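Local coordinates for histidine triad (HIT) protein (Clostridium difficile, PDB 4EGU), which binds zinc and guanosine monophosphate through a HIT domain and is probably a nucleotide hydrolase or transferase, though its exact function is unknown, at residues His67-Ile70 and Asn71-Lys75. Residues are numbered along the deposited sequence; the frame is centred on the assembly and turned at random.
Sequences HVVI and NKIAK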
loop_
_atom_site.group_PDB
_atom_site.type_symbol
_atom_site.label_atom_id
_atom_site.label_comp_id
_atom_site.label_asym_id
_atom_site.label_seq_id
_atom_site.Cartn_x
_atom_site.Cartn_y
_atom_site.Cartn_z
ATOM N N HIS A 67 -8.220 3.195 1.192
ATOM C CA HIS A 67 -7.501 4.233 0.452
ATOM C C HIS A 67 -8.271 5.556 0.344
ATOM O O HIS A 67 -7.649 6.613 0.380
ATOM C CB HIS A 67 -7.047 3.719 -0.901
ATOM C CG HIS A 67 -5.814 2.859 -0.806
ATOM N ND1 HIS A 67 -5.801 1.577 -0.313
ATOM C CD2 HIS A 67 -4.518 3.144 -1.090
ATOM C CE1 HIS A 67 -4.548 1.121 -0.324
ATOM N NE2 HIS A 67 -3.750 2.053 -0.796
ATOM N N VAL A 68 -9.601 5.516 0.226
ATOM C CA VAL A 68 -10.378 6.746 0.335
ATOM C C VAL A 68 -10.127 7.395 1.711
ATOM O O VAL A 68 -9.933 8.608 1.801
ATOM C CB VAL A 68 -11.877 6.483 0.095
ATOM C CG1 VAL A 68 -12.700 7.720 0.473
ATOM C CG2 VAL A 68 -12.099 6.087 -1.356
ATOM N N VAL A 69 -10.132 6.581 2.767
ATOM C CA VAL A 69 -9.871 7.079 4.115
ATOM C C VAL A 69 -8.474 7.707 4.215
ATOM O O VAL A 69 -8.333 8.787 4.786
ATOM C CB VAL A 69 -10.101 5.965 5.144
ATOM C CG1 VAL A 69 -9.599 6.373 6.527
ATOM C CG2 VAL A 69 -11.579 5.583 5.169
ATOM N N ILE A 70 -7.465 7.034 3.664
ATOM C CA ILE A 70 -6.115 7.586 3.680
ATOM C C ILE A 70 -6.110 8.978 3.043
ATOM O O ILE A 70 -5.548 9.919 3.605
ATOM C CB ILE A 70 -5.145 6.627 2.954
ATOM C CG1 ILE A 70 -4.943 5.355 3.779
ATOM C CG2 ILE A 70 -3.820 7.327 2.645
ATOM C CD1 ILE A 70 -4.219 4.238 3.048
ATOM N N ASN A 71 -6.707 9.102 1.866
ATOM C CA ASN A 71 -6.705 10.382 1.174
ATOM C C ASN A 71 -7.503 11.443 1.959
ATOM O O ASN A 71 -7.111 12.612 1.978
ATOM C CB ASN A 71 -7.233 10.266 -0.244
ATOM C CG ASN A 71 -6.185 9.797 -1.220
ATOM O OD1 ASN A 71 -5.034 9.507 -0.865
ATOM N ND2 ASN A 71 -6.576 9.745 -2.482
ATOM N N LYS A 72 -8.598 11.043 2.606
ATOM C CA LYS A 72 -9.372 11.991 3.409
ATOM C C LYS A 72 -8.542 12.524 4.567
ATOM O O LYS A 72 -8.618 13.718 4.887
ATOM C CB LYS A 72 -10.647 11.326 3.935
ATOM C CG LYS A 72 -11.735 11.195 2.883
ATOM C CD LYS A 72 -12.991 10.541 3.414
ATOM C CE LYS A 72 -14.189 10.768 2.507
ATOM N NZ LYS A 72 -14.523 12.196 2.392
ATOM N N ILE A 73 -7.784 11.651 5.225
ATOM C CA ILE A 73 -6.932 12.062 6.323
ATOM C C ILE A 73 -5.834 12.988 5.800
ATOM O O ILE A 73 -5.566 14.041 6.387
ATOM C CB ILE A 73 -6.352 10.836 7.055
ATOM C CG1 ILE A 73 -7.442 10.001 7.727
ATOM C CG2 ILE A 73 -5.298 11.253 8.075
ATOM C CD1 ILE A 73 -6.965 8.616 8.143
ATOM N N ALA A 74 -5.217 12.616 4.684
ATOM C CA ALA A 74 -4.168 13.443 4.098
ATOM C C ALA A 74 -4.670 14.853 3.813
ATOM O O ALA A 74 -3.974 15.831 4.068
ATOM C CB ALA A 74 -3.647 12.803 2.829
ATOM N N LYS A 75 -5.858 14.949 3.231
ATOM C CA LYS A 75 -6.414 16.263 2.871
ATOM C C LYS A 75 -6.727 17.101 4.092
ATOM O O LYS A 75 -6.472 18.289 4.110
ATOM C CB LYS A 75 -7.635 16.094 1.971
ATOM C CG LYS A 75 -7.300 15.555 0.582
ATOM C CD LYS A 75 -8.505 15.136 -0.274
ATOM C CE LYS A 75 -8.100 14.411 -1.580
ATOM N NZ LYS A 75 -9.252 13.857 -2.375
#
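H67-I70 and N71-K75 follow each other without a break in helix 61-77, and four successive i to i+4 backbone hydrogen bonds join them. N71 N donates to H67 O (3.0 Å), while K72 N to V68 O, I73 N to V69 O and A74 N to I70 O are each 2.9 Å. All four N-H groups aim well at their acceptors, the straightest reaching 166° at H67 O.

On the buried face, V69 CG1 meets I73 CD1 at 3.8 Å, the two side chains crossing at a slant. V69 CG1 lies anti to the backbone N (chi1 170°), which turns it beside its own carbonyl carbon and along the helix toward I73. I73 CG1 also rests 3.3 Å from V69 O. I70 CD1 sits 4.3 Å above the centre of the H67 ring, which is tethered through ND1 to V63 O and makes a T-shaped contact with Y103. Beneath this face lies the sheet, where V69 and I73 pack on Y22, V69 and I70 on V43, I73 on I41, and I70 on F84.

On another side, V68 and K72 run alongside each other: V68 CG1 is 4.0 Å from K72 CE, and the lysine CG lies 3.3 Å from V68 O. CD and CE pass along V68 CG1, and the bend at chi4 (-62°) turns only the ammonium end, NZ, away.

N71 ND2 hydrogen-bonds to L52 O of the second subunit, which gives this amide nitrogen of a buried residue a partner, and V68 packs on M60 of the same subunit. This part of the helix therefore meets two neighbours: aliphatic branches seat it on the antiparallel sheet of the HIT fold, and a polar amide and a valine tie it into the dimer.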